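Long-range contacts in putative branched-chain amino acid ABC transporter, periplasmic branched-chain amino acid-binding protein (PDB 4RU0), which probably binds branched-chain amino acids or related small solutes in the periplasm and delivers them to an ABC transporter for uptake: residues Gly285-Thr290 and Val399-Gly404; Val249-Ala254 and Leu277-Ala282; Ala270-Asp275 and Ser324-Ser329. All coordinates share one frame; numbering follows the deposited sequence.

Interaction 1 (Gly285-Thr290 and Val399-Gly404); sequences GYLALT and VQQWDG
Gly285 meets the neighbouring strand twice: its N donates to Trp402 O (2.6 Å), and its O accepts from Gln401 NE2 at 2.9 Å. The side-chain bond lies close to the Gln401 amide plane but comes in from the flank of the carbonyl, with a C=O...N angle of 113°. In Gln401, CG stands anti to the backbone N (chi1 180°) and the chain continues extended, carrying the amide to Gly285. At Tyr286 the carbonyl takes Trp402 N, O to N 2.8 Å, while the phenol hydroxyl hydrogen-bonds to Ala270 O. Leu287 forms a non-hydrogen-bonded antiparallel pair with Gln401, and its CD2 rests 3.7 Å from Gln401 CB, close also to CG, CD and NE2. An alanine in place of Gln401 would probably leave Gly285 O without its side-chain donor and open a gap beside the Leu287 methyl. Ala288 and Gln400 are the hydrogen-bonded pair, each N facing the other's O at 2.9 Å. Leu289 CD2 packs 3.8 Å from Val399 CG2 on the same face as Leu287 and Gln401, a face over which helix 157-172 lies. The Thr290 and Gln400 side chains cross at about a right angle, Thr290 CG2 3.6 Å from Gln400 OE1, and Thr290 OG1 goes to Tyr292 N. The ladder joins parallel strand 287-290 of the mixed sheet to antiparallel strand 396-402; leucine and valine methyls pack on the helix-covered face, and the backbone bonds of Gly285 and Tyr286, with the Gln401 amide, carry the pairing into the residues before the strand.

Interaction 2 (Val249-Ala254 and Leu277-Ala282); sequences VAVKTA and LPAGAA
Val251 and Lys252, successive residues of helix 246-256, both bear on Ala279 of the short 3-10 segment. Val251 points toward that segment: its CG1, anti to the backbone N (chi1 -178°), lies 4.1 Å from Ala279 CB and reaches on to Ala282 O at 3.7 Å. Lys252 instead starts off to the flank and then runs across the alanine as an extended chain. Its CG stands 4.0 Å from Ala279 CB, and farther out CE lies 3.7 Å from Ala279 CA. CE also comes within 3.2 Å of Pro278 O, with NZ at 3.6 Å from that same oxygen. Ala279 CB is thus met by Val251 and by the lysine stem from directions about a right angle apart. The helix leans on its surroundings at further points: Pro278 touches Pro248, Ala282 touches Ala255, and Trp227 of helix 224-233 packs against Ala250, Thr253 and Ala254. The contact joins a sheet-flanking helix to the loop leading into strand 287-290. Its chemistry is that of methyls and methylenes in van der Waals contact, with carbonyl oxygens of the loop meeting carbon, while the ammonium end near Pro278 O would probably feel a mild electrostatic attraction to that carbonyl.

Interaction 3 (Ala270-Asp275 and Ser324-Ser329); sequences ASSSED and SVYYNS
Ser272 and Tyr326 make the tight part of this contact, the phenol end of the tyrosine pressed onto the serine side chain. Ser272 OG lies 3.2 Å from Tyr326 CE2, approaching the ring obliquely, and Ser272 CB is 3.3 Å from Tyr326 OH. Glu274 comes at the edge of the same ring: its CD is 3.4 Å from Tyr326 CE2, near the ring plane, and the carboxylate is turned 66° from that plane. Glu274 OE2 is held by Gln52 of helix 47-67, a helix that touches Tyr326 through Ser49 and Gln52. Ser272 is also gripped from its own side. It is the N-cap of the short helix 273-276, OG accepting from Glu274 N (2.9 Å), and its N donates to Asp275 OD2 at 3.0 Å, which completes a capping box. With OG anti to the backbone N (chi1 160°), the oxygen that caps the helix also rests against the tyrosine ring. The other side is looser. Val325 CG2 stays 4.2 Å from Ser271 O, and near partly exposed Ser273 a water lies beside the serine hydroxyl and links only weakly to Val325 N. Ser324, N-cap of helix 325-348, bonds to Tyr327 N rather than across. Two capped helix starts thus lie close together where the two lobes of a periplasmic binding protein approach, and the Tyr326 side chain is about 6 Å from the bound polyether. The ring packs on a serine fixed by its own capping bonds and on a carboxylate at the ring edge, with a weakly held water at the margin.

How the interactions relate
The three contacts lie on one side of the chain's centre, with interactions 1 and 2 about 13 Å apart, 1 and 3 about 11 Å, and 2 and 3 about 16 Å, measured centre to centre. Interaction 2 closes before interaction 1 opens, whereas interaction 3 alternates with both. A single run of chain threads them: Ala270-Asp275, Leu277-Ala282, then Gly285-Thr290. Trp402 packs on Leu277 and Tyr286 on Val251, tying 1 to 2, while Ser271 packs on Ala288 and Leu289, tying 1 to 3. Interaction 1 joins strands 287-290 and 396-402 of the mixed sheet, interaction 2 ties helix 246-256 to the loop before strand 287-290, and interaction 3 reaches across to helix 325-348 near the ligand.

Interaction 1 (Gly285-Thr290 and Val399-Gly404)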
ATOM      1  N   GLY A 285      15.862   2.280  16.736  1.00 34.57           N
ATOM      2  CA  GLY A 285      14.655   2.577  17.489  1.00 32.95           C
ATOM      3  C   GLY A 285      13.516   3.120  16.641  1.00 30.83           C
ATOM      4  O   GLY A 285      12.363   3.133  17.078  1.00 29.82           O
ATOM      5  N   TYR A 286      13.846   3.568  15.433  1.00 30.29           N
ATOM      6  CA  TYR A 286      12.877   4.108  14.478  1.00 28.87           C
ATOM      7  C   TYR A 286      11.646   3.229  14.302  1.00 30.51           C
ATOM      8  O   TYR A 286      11.763   2.020  14.102  1.00 32.04           O
ATOM      9  CB  TYR A 286      13.566   4.314  13.130  1.00 28.70           C
ATOM     10  CG  TYR A 286      12.680   4.794  12.001  1.00 27.14           C
ATOM     11  CD1 TYR A 286      12.267   6.120  11.927  1.00 24.78           C
ATOM     12  CD2 TYR A 286      12.283   3.929  10.994  1.00 28.12           C
ATOM     13  CE1 TYR A 286      11.467   6.563  10.885  1.00 23.49           C
ATOM     14  CE2 TYR A 286      11.489   4.363   9.948  1.00 26.82           C
ATOM     15  CZ  TYR A 286      11.084   5.678   9.898  1.00 28.01           C
ATOM     16  OH  TYR A 286      10.296   6.107   8.854  1.00 28.81           O
ATOM     17  N   LEU A 287      10.467   3.839  14.397  1.00 26.84           N
ATOM     18  CA  LEU A 287       9.214   3.124  14.165  1.00 27.02           C
ATOM     19  C   LEU A 287       8.691   3.367  12.747  1.00 29.03           C
ATOM     20  O   LEU A 287       8.981   4.403  12.137  1.00 26.11           O
ATOM     21  CB  LEU A 287       8.152   3.548  15.177  1.00 25.69           C
ATOM     22  CG  LEU A 287       8.509   3.401  16.656  1.00 26.32           C
ATOM     23  CD1 LEU A 287       7.314   3.737  17.537  1.00 25.12           C
ATOM     24  CD2 LEU A 287       9.013   2.002  16.933  1.00 31.86           C
ATOM     25  N   ALA A 288       7.913   2.421  12.230  1.00 27.15           N
ATOM     26  CA  ALA A 288       7.268   2.606  10.932  1.00 26.44           C
ATOM     27  C   ALA A 288       5.968   1.820  10.842  1.00 26.91           C
ATOM     28  O   ALA A 288       5.848   0.739  11.417  1.00 28.59           O
ATOM     29  CB  ALA A 288       8.209   2.201   9.811  1.00 27.70           C
ATOM     30  N   LEU A 289       4.992   2.379  10.130  1.00 25.52           N
ATOM     31  CA  LEU A 289       3.736   1.687   9.867  1.00 26.02           C
ATOM     32  C   LEU A 289       3.880   0.799   8.633  1.00 27.53           C
ATOM     33  O   LEU A 289       4.634   1.120   7.715  1.00 28.08           O
ATOM     34  CB  LEU A 289       2.594   2.692   9.667  1.00 25.92           C
ATOM     35  CG  LEU A 289       2.259   3.618  10.836  1.00 22.41           C
ATOM     36  CD1 LEU A 289       1.392   4.785  10.371  1.00 26.41           C
ATOM     37  CD2 LEU A 289       1.564   2.858  11.944  1.00 23.34           C
ATOM     38  N   THR A 290       3.157  -0.314   8.606  1.00 29.01           N
ATOM     39  CA  THR A 290       3.180  -1.193   7.438  1.00 30.51           C
ATOM     40  C   THR A 290       1.890  -1.994   7.306  1.00 31.33           C
ATOM     41  O   THR A 290       1.322  -2.434   8.308  1.00 33.93           O
ATOM     42  CB  THR A 290       4.371  -2.177   7.486  1.00 38.88           C
ATOM     43  OG1 THR A 290       4.333  -3.039   6.342  1.00 41.30           O
ATOM     44  CG2 THR A 290       4.319  -3.026   8.744  1.00 34.07           C
ATOM     45  N   VAL A 399       2.759  -1.756  13.415  1.00 31.61           N
ATOM     46  CA  VAL A 399       3.954  -0.978  13.707  1.00 30.68           C
ATOM     47  C   VAL A 399       5.156  -1.905  13.837  1.00 32.12           C
ATOM     48  O   VAL A 399       5.080  -2.941  14.491  1.00 33.76           O
ATOM     49  CB  VAL A 399       3.789  -0.160  14.997  1.00 29.94           C
ATOM     50  CG1 VAL A 399       5.012   0.723  15.236  1.00 29.01           C
ATOM     51  CG2 VAL A 399       2.511   0.672  14.935  1.00 28.92           C
ATOM     52  N   GLN A 400       6.259  -1.545  13.195  1.00 31.73           N
ATOM     53  CA  GLN A 400       7.486  -2.310  13.344  1.00 34.63           C
ATOM     54  C   GLN A 400       8.646  -1.386  13.691  1.00 35.70           C
ATOM     55  O   GLN A 400       8.659  -0.219  13.286  1.00 30.82           O
ATOM     56  CB  GLN A 400       7.790  -3.107  12.074  1.00 34.34           C
ATOM     57  CG  GLN A 400       7.993  -2.262  10.841  1.00 33.09           C
ATOM     58  CD  GLN A 400       8.168  -3.104   9.600  1.00 41.02           C
ATOM     59  OE1 GLN A 400       7.655  -4.219   9.521  1.00 43.77           O
ATOM     60  NE2 GLN A 400       8.898  -2.577   8.622  1.00 43.07           N
ATOM     61  N   GLN A 401       9.611  -1.914  14.444  1.00 33.66           N
ATOM     62  CA  GLN A 401      10.716  -1.116  14.968  1.00 33.16           C
ATOM     63  C   GLN A 401      12.068  -1.554  14.406  1.00 45.13           C
ATOM     64  O   GLN A 401      12.349  -2.751  14.298  1.00 47.26           O
ATOM     65  CB  GLN A 401      10.732  -1.189  16.499  1.00 33.47           C
ATOM     66  CG  GLN A 401      11.850  -0.402  17.161  1.00 33.09           C
ATOM     67  CD  GLN A 401      11.579  -0.153  18.633  1.00 33.92           C
ATOM     68  OE1 GLN A 401      11.101  -1.036  19.346  1.00 33.96           O
ATOM     69  NE2 GLN A 401      11.864   1.061  19.091  1.00 31.56           N
ATOM     70  N   TRP A 402      12.899  -0.575  14.059  1.00 33.75           N
ATOM     71  CA  TRP A 402      14.199  -0.826  13.440  1.00 35.95           C
ATOM     72  C   TRP A 402      15.334  -0.812  14.466  1.00 38.07           C
ATOM     73  O   TRP A 402      15.448   0.132  15.255  1.00 34.85           O
ATOM     74  CB  TRP A 402      14.441   0.223  12.356  1.00 34.00           C
ATOM     75  CG  TRP A 402      15.745   0.120  11.636  1.00 39.92           C
ATOM     76  CD1 TRP A 402      16.802   0.980  11.730  1.00 39.14           C
ATOM     77  CD2 TRP A 402      16.127  -0.884  10.688  1.00 41.60           C
ATOM     78  NE1 TRP A 402      17.819   0.571  10.901  1.00 40.73           N
ATOM     79  CE2 TRP A 402      17.433  -0.573  10.255  1.00 42.43           C
ATOM     80  CE3 TRP A 402      15.495  -2.021  10.169  1.00 38.23           C
ATOM     81  CZ2 TRP A 402      18.117  -1.355   9.324  1.00 45.11           C
ATOM     82  CZ3 TRP A 402      16.176  -2.798   9.248  1.00 45.39           C
ATOM     83  CH2 TRP A 402      17.475  -2.459   8.833  1.00 45.34           C
ATOM     84  N   ASP A 403      16.176  -1.844  14.465  1.00 38.21           N
ATOM     85  CA  ASP A 403      17.269  -1.898  15.438  1.00 53.13           C
ATOM     86  C   ASP A 403      18.633  -1.601  14.813  1.00 50.41           C
ATOM     87  O   ASP A 403      19.660  -1.650  15.489  1.00 46.82           O
ATOM     88  CB  ASP A 403      17.301  -3.258  16.150  1.00 41.38           C
ATOM     89  CG  ASP A 403      17.516  -4.430  15.197  1.00 61.46           C
ATOM     90  OD1 ASP A 403      18.132  -4.257  14.123  1.00 56.84           O
ATOM     91  OD2 ASP A 403      17.072  -5.548  15.537  1.00 66.55           O
ATOM     92  N   GLY A 404      18.636  -1.290  13.522  1.00 51.47           N
ATOM     93  CA  GLY A 404      19.872  -1.009  12.817  1.00 41.29           C
ATOM     94  C   GLY A 404      20.177  -2.096  11.811  1.00 43.42           C
ATOM     95  O   GLY A 404      20.996  -1.910  10.908  1.00 46.66           O
TER

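Interaction 2 (Val249-Ala254 and Leu277-Ala282)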
ATOM      1  N   VAL A 249      17.688  11.383   5.572  1.00 31.69           N
ATOM      2  CA  VAL A 249      18.118  12.696   6.029  1.00 24.61           C
ATOM      3  C   VAL A 249      17.329  13.115   7.262  1.00 22.14           C
ATOM      4  O   VAL A 249      17.907  13.630   8.222  1.00 28.88           O
ATOM      5  CB  VAL A 249      17.967  13.762   4.922  1.00 26.55           C
ATOM      6  CG1 VAL A 249      18.193  15.159   5.481  1.00 24.90           C
ATOM      7  CG2 VAL A 249      18.929  13.479   3.781  1.00 28.07           C
ATOM      8  N   ALA A 250      16.014  12.888   7.242  1.00 20.12           N
ATOM      9  CA  ALA A 250      15.158  13.236   8.377  1.00 18.06           C
ATOM     10  C   ALA A 250      15.655  12.564   9.657  1.00 25.49           C
ATOM     11  O   ALA A 250      15.747  13.196  10.713  1.00 24.69           O
ATOM     12  CB  ALA A 250      13.711  12.850   8.104  1.00 16.51           C
ATOM     13  N   VAL A 251      15.986  11.283   9.550  1.00 19.42           N
ATOM     14  CA  VAL A 251      16.442  10.526  10.704  1.00 23.27           C
ATOM     15  C   VAL A 251      17.815  11.015  11.180  1.00 33.39           C
ATOM     16  O   VAL A 251      18.000  11.269  12.375  1.00 36.26           O
ATOM     17  CB  VAL A 251      16.482   9.026  10.389  1.00 21.53           C
ATOM     18  CG1 VAL A 251      16.920   8.243  11.601  1.00 22.65           C
ATOM     19  CG2 VAL A 251      15.105   8.561   9.931  1.00 20.12           C
ATOM     20  N   LYS A 252      18.757  11.163  10.248  1.00 23.89           N
ATOM     21  CA  LYS A 252      20.085  11.694  10.555  1.00 26.11           C
ATOM     22  C   LYS A 252      20.015  13.055  11.240  1.00 31.37           C
ATOM     23  O   LYS A 252      20.771  13.340  12.173  1.00 35.14           O
ATOM     24  CB  LYS A 252      20.930  11.839   9.290  1.00 28.46           C
ATOM     25  CG  LYS A 252      21.481  10.567   8.691  1.00 42.39           C
ATOM     26  CD  LYS A 252      22.259  10.912   7.424  1.00 50.25           C
ATOM     27  CE  LYS A 252      22.712   9.678   6.670  1.00 64.35           C
ATOM     28  NZ  LYS A 252      23.267  10.031   5.329  1.00 70.55           N
ATOM     29  N   THR A 253      19.122  13.904  10.751  1.00 23.25           N
ATOM     30  CA  THR A 253      19.011  15.253  11.277  1.00 24.18           C
ATOM     31  C   THR A 253      18.367  15.223  12.658  1.00 29.95           C
ATOM     32  O   THR A 253      18.785  15.952  13.561  1.00 30.06           O
ATOM     33  CB  THR A 253      18.206  16.158  10.331  1.00 21.67           C
ATOM     34  OG1 THR A 253      18.748  16.049   9.011  1.00 23.35           O
ATOM     35  CG2 THR A 253      18.286  17.611  10.776  1.00 21.98           C
ATOM     36  N   ALA A 254      17.361  14.367  12.822  1.00 23.29           N
ATOM     37  CA  ALA A 254      16.705  14.193  14.112  1.00 19.21           C
ATOM     38  C   ALA A 254      17.730  13.843  15.193  1.00 20.90           C
ATOM     39  O   ALA A 254      17.727  14.431  16.276  1.00 19.79           O
ATOM     40  CB  ALA A 254      15.634  13.113  14.027  1.00 19.51           C
ATOM     41  N   LEU A 277      18.640   2.283   6.415  1.00 39.58           N
ATOM     42  CA  LEU A 277      20.037   1.833   6.362  1.00 39.98           C
ATOM     43  C   LEU A 277      21.050   2.959   6.082  1.00 43.92           C
ATOM     44  O   LEU A 277      22.108   2.984   6.704  1.00 41.92           O
ATOM     45  CB  LEU A 277      20.200   0.725   5.316  1.00 42.07           C
ATOM     46  CG  LEU A 277      19.850  -0.689   5.783  1.00 43.87           C
ATOM     47  CD1 LEU A 277      19.774  -1.636   4.608  1.00 45.47           C
ATOM     48  CD2 LEU A 277      20.861  -1.191   6.807  1.00 46.23           C
ATOM     49  N   PRO A 278      20.741   3.892   5.155  1.00 45.94           N
ATOM     50  CA  PRO A 278      21.734   4.954   4.936  1.00 46.57           C
ATOM     51  C   PRO A 278      21.952   5.854   6.154  1.00 43.71           C
ATOM     52  O   PRO A 278      22.986   6.512   6.241  1.00 44.44           O
ATOM     53  CB  PRO A 278      21.135   5.764   3.781  1.00 35.91           C
ATOM     54  CG  PRO A 278      20.203   4.825   3.095  1.00 36.20           C
ATOM     55  CD  PRO A 278      19.631   3.984   4.187  1.00 36.50           C
ATOM     56  N   ALA A 279      20.996   5.873   7.076  1.00 40.92           N
ATOM     57  CA  ALA A 279      21.092   6.707   8.270  1.00 33.77           C
ATOM     58  C   ALA A 279      22.017   6.092   9.313  1.00 35.80           C
ATOM     59  O   ALA A 279      22.357   6.738  10.305  1.00 43.05           O
ATOM     60  CB  ALA A 279      19.715   6.936   8.867  1.00 32.34           C
ATOM     61  N   GLY A 280      22.420   4.843   9.092  1.00 39.62           N
ATOM     62  CA  GLY A 280      23.296   4.160  10.029  1.00 40.47           C
ATOM     63  C   GLY A 280      22.672   4.007  11.402  1.00 39.79           C
ATOM     64  O   GLY A 280      21.455   3.868  11.526  1.00 45.41           O
ATOM     65  N   ALA A 281      23.508   4.058  12.436  1.00 42.72           N
ATOM     66  CA  ALA A 281      23.078   3.783  13.803  1.00 40.77           C
ATOM     67  C   ALA A 281      22.197   4.886  14.386  1.00 37.83           C
ATOM     68  O   ALA A 281      21.592   4.703  15.441  1.00 40.70           O
ATOM     69  CB  ALA A 281      24.289   3.558  14.695  1.00 42.95           C
ATOM     70  N   ALA A 282      22.120   6.024  13.707  1.00 35.93           N
ATOM     71  CA  ALA A 282      21.211   7.091  14.128  1.00 34.10           C
ATOM     72  C   ALA A 282      19.743   6.676  14.005  1.00 35.29           C
ATOM     73  O   ALA A 282      18.860   7.322  14.570  1.00 29.82           O
ATOM     74  CB  ALA A 282      21.463   8.355  13.316  1.00 31.58           C
TER

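Interaction 3 (Ala270-Asp275 and Ser324-Ser329)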
ATOM      1  N   ALA A 270       7.780   4.873   4.086  1.00 24.07           N
ATOM      2  CA  ALA A 270       9.054   5.185   4.722  1.00 34.42           C
ATOM      3  C   ALA A 270       9.397   4.066   5.693  1.00 26.06           C
ATOM      4  O   ALA A 270      10.009   4.297   6.727  1.00 26.03           O
ATOM      5  CB  ALA A 270       8.990   6.532   5.440  1.00 22.29           C
ATOM      6  N   SER A 271       8.991   2.851   5.345  1.00 27.63           N
ATOM      7  CA  SER A 271       9.051   1.725   6.267  1.00 29.27           C
ATOM      8  C   SER A 271      10.003   0.620   5.826  1.00 37.65           C
ATOM      9  O   SER A 271       9.975  -0.476   6.382  1.00 38.14           O
ATOM     10  CB  SER A 271       7.653   1.133   6.455  1.00 29.23           C
ATOM     11  OG  SER A 271       7.142   0.663   5.220  1.00 29.79           O
ATOM     12  N   SER A 272      10.844   0.902   4.837  1.00 32.09           N
ATOM     13  CA  SER A 272      11.772  -0.103   4.338  1.00 40.02           C
ATOM     14  C   SER A 272      13.152  -0.019   4.981  1.00 35.53           C
ATOM     15  O   SER A 272      13.528   1.007   5.535  1.00 34.18           O
ATOM     16  CB  SER A 272      11.928   0.016   2.825  1.00 44.14           C
ATOM     17  OG  SER A 272      13.130  -0.618   2.426  1.00 56.32           O
ATOM     18  N   SER A 273      13.902  -1.112   4.881  1.00 38.02           N
ATOM     19  CA  SER A 273      15.298  -1.160   5.311  1.00 46.13           C
ATOM     20  C   SER A 273      16.113  -0.105   4.584  1.00 48.20           C
ATOM     21  O   SER A 273      16.966   0.562   5.170  1.00 54.68           O
ATOM     22  CB  SER A 273      15.906  -2.544   5.042  1.00 48.57           C
ATOM     23  OG  SER A 273      15.113  -3.574   5.601  1.00 53.34           O
ATOM     24  N   GLU A 274      15.835   0.037   3.293  1.00 38.35           N
ATOM     25  CA  GLU A 274      16.561   0.965   2.438  1.00 37.82           C
ATOM     26  C   GLU A 274      16.281   2.418   2.803  1.00 47.26           C
ATOM     27  O   GLU A 274      17.063   3.310   2.482  1.00 46.74           O
ATOM     28  CB  GLU A 274      16.201   0.709   0.973  1.00 51.81           C
ATOM     29  CG  GLU A 274      16.378  -0.743   0.567  1.00 59.86           C
ATOM     30  CD  GLU A 274      16.091  -0.983  -0.896  1.00 70.45           C
ATOM     31  OE1 GLU A 274      15.702  -0.018  -1.595  1.00 73.99           O
ATOM     32  OE2 GLU A 274      16.256  -2.138  -1.347  1.00 73.63           O
ATOM     33  N   ASP A 275      15.154   2.656   3.465  1.00 33.55           N
ATOM     34  CA  ASP A 275      14.810   4.005   3.895  1.00 31.12           C
ATOM     35  C   ASP A 275      15.640   4.430   5.096  1.00 39.62           C
ATOM     36  O   ASP A 275      15.807   5.621   5.343  1.00 46.36           O
ATOM     37  CB  ASP A 275      13.322   4.103   4.236  1.00 39.54           C
ATOM     38  CG  ASP A 275      12.432   4.019   3.010  1.00 42.45           C
ATOM     39  OD1 ASP A 275      12.761   4.654   1.983  1.00 47.48           O
ATOM     40  OD2 ASP A 275      11.400   3.317   3.074  1.00 47.38           O
ATOM     41  N   SER A 324      11.817  -9.393   2.815  1.00 56.29           N
ATOM     42  CA  SER A 324      11.966  -7.954   2.798  1.00 54.34           C
ATOM     43  C   SER A 324      10.626  -7.336   2.544  1.00 51.98           C
ATOM     44  O   SER A 324       9.784  -7.936   1.915  1.00 51.77           O
ATOM     45  CB  SER A 324      12.983  -7.502   1.756  1.00 57.58           C
ATOM     46  OG  SER A 324      12.402  -7.301   0.485  1.00 56.72           O
ATOM     47  N   VAL A 325      10.423  -6.133   3.052  1.00 53.34           N
ATOM     48  CA  VAL A 325       9.116  -5.493   3.003  1.00 50.50           C
ATOM     49  C   VAL A 325       8.677  -5.340   1.543  1.00 47.21           C
ATOM     50  O   VAL A 325       7.523  -5.467   1.213  1.00 46.23           O
ATOM     51  CB  VAL A 325       9.098  -4.175   3.821  1.00 46.88           C
ATOM     52  CG1 VAL A 325       7.847  -3.347   3.617  1.00 45.18           C
ATOM     53  CG2 VAL A 325       9.332  -4.452   5.287  1.00 69.57           C
ATOM     54  N   TYR A 326       9.642  -5.068   0.692  1.00 47.58           N
ATOM     55  CA  TYR A 326       9.410  -4.997  -0.719  1.00 52.40           C
ATOM     56  C   TYR A 326       8.918  -6.330  -1.282  1.00 52.95           C
ATOM     57  O   TYR A 326       7.968  -6.365  -2.039  1.00 49.80           O
ATOM     58  CB  TYR A 326      10.703  -4.585  -1.395  1.00 47.62           C
ATOM     59  CG  TYR A 326      11.091  -3.165  -1.114  1.00 46.44           C
ATOM     60  CD1 TYR A 326      10.155  -2.166  -1.134  1.00 60.28           C
ATOM     61  CD2 TYR A 326      12.396  -2.821  -0.835  1.00 57.60           C
ATOM     62  CE1 TYR A 326      10.497  -0.857  -0.884  1.00 62.39           C
ATOM     63  CE2 TYR A 326      12.750  -1.513  -0.578  1.00 61.16           C
ATOM     64  CZ  TYR A 326      11.791  -0.533  -0.609  1.00 61.94           C
ATOM     65  OH  TYR A 326      12.117   0.780  -0.372  1.00 63.36           O
ATOM     66  N   TYR A 327       9.532  -7.427  -0.872  1.00 50.16           N
ATOM     67  CA  TYR A 327       9.117  -8.734  -1.329  1.00 51.49           C
ATOM     68  C   TYR A 327       7.718  -9.052  -0.867  1.00 50.70           C
ATOM     69  O   TYR A 327       6.938  -9.654  -1.574  1.00 55.43           O
ATOM     70  CB  TYR A 327      10.102  -9.816  -0.871  1.00 54.14           C
ATOM     71  CG  TYR A 327       9.772 -11.186  -1.389  1.00 56.68           C
ATOM     72  CD1 TYR A 327       8.754 -11.922  -0.831  1.00 56.09           C
ATOM     73  CD2 TYR A 327      10.461 -11.729  -2.452  1.00 57.22           C
ATOM     74  CE1 TYR A 327       8.436 -13.159  -1.310  1.00 61.79           C
ATOM     75  CE2 TYR A 327      10.152 -12.970  -2.941  1.00 58.88           C
ATOM     76  CZ  TYR A 327       9.142 -13.682  -2.364  1.00 59.84           C
ATOM     77  OH  TYR A 327       8.821 -14.920  -2.835  1.00 60.94           O
ATOM     78  N   ASN A 328       7.412  -8.661   0.350  1.00 50.12           N
ATOM     79  CA  ASN A 328       6.130  -8.991   0.956  1.00 49.60           C
ATOM     80  C   ASN A 328       4.990  -8.150   0.404  1.00 47.35           C
ATOM     81  O   ASN A 328       3.837  -8.581   0.411  1.00 47.03           O
ATOM     82  CB  ASN A 328       6.211  -8.842   2.473  1.00 49.87           C
ATOM     83  CG  ASN A 328       7.127  -9.872   3.109  1.00 62.32           C
ATOM     84  OD1 ASN A 328       7.940 -10.502   2.428  1.00 60.38           O
ATOM     85  ND2 ASN A 328       6.999 -10.050   4.419  1.00 52.97           N
ATOM     86  N   SER A 329       5.307  -6.948  -0.068  1.00 45.91           N
ATOM     87  CA  SER A 329       4.302  -6.127  -0.726  1.00 43.96           C
ATOM     88  C   SER A 329       3.907  -6.805  -2.031  1.00 50.52           C
ATOM     89  O   SER A 329       2.745  -6.780  -2.424  1.00 48.27           O
ATOM     90  CB  SER A 329       4.814  -4.706  -0.976  1.00 42.63           C
ATOM     91  OG  SER A 329       5.882  -4.695  -1.905  1.00 48.27           O
TER
HETATM   92  O   HOH W   1      12.919  -4.306   4.677  1.00 20.50           O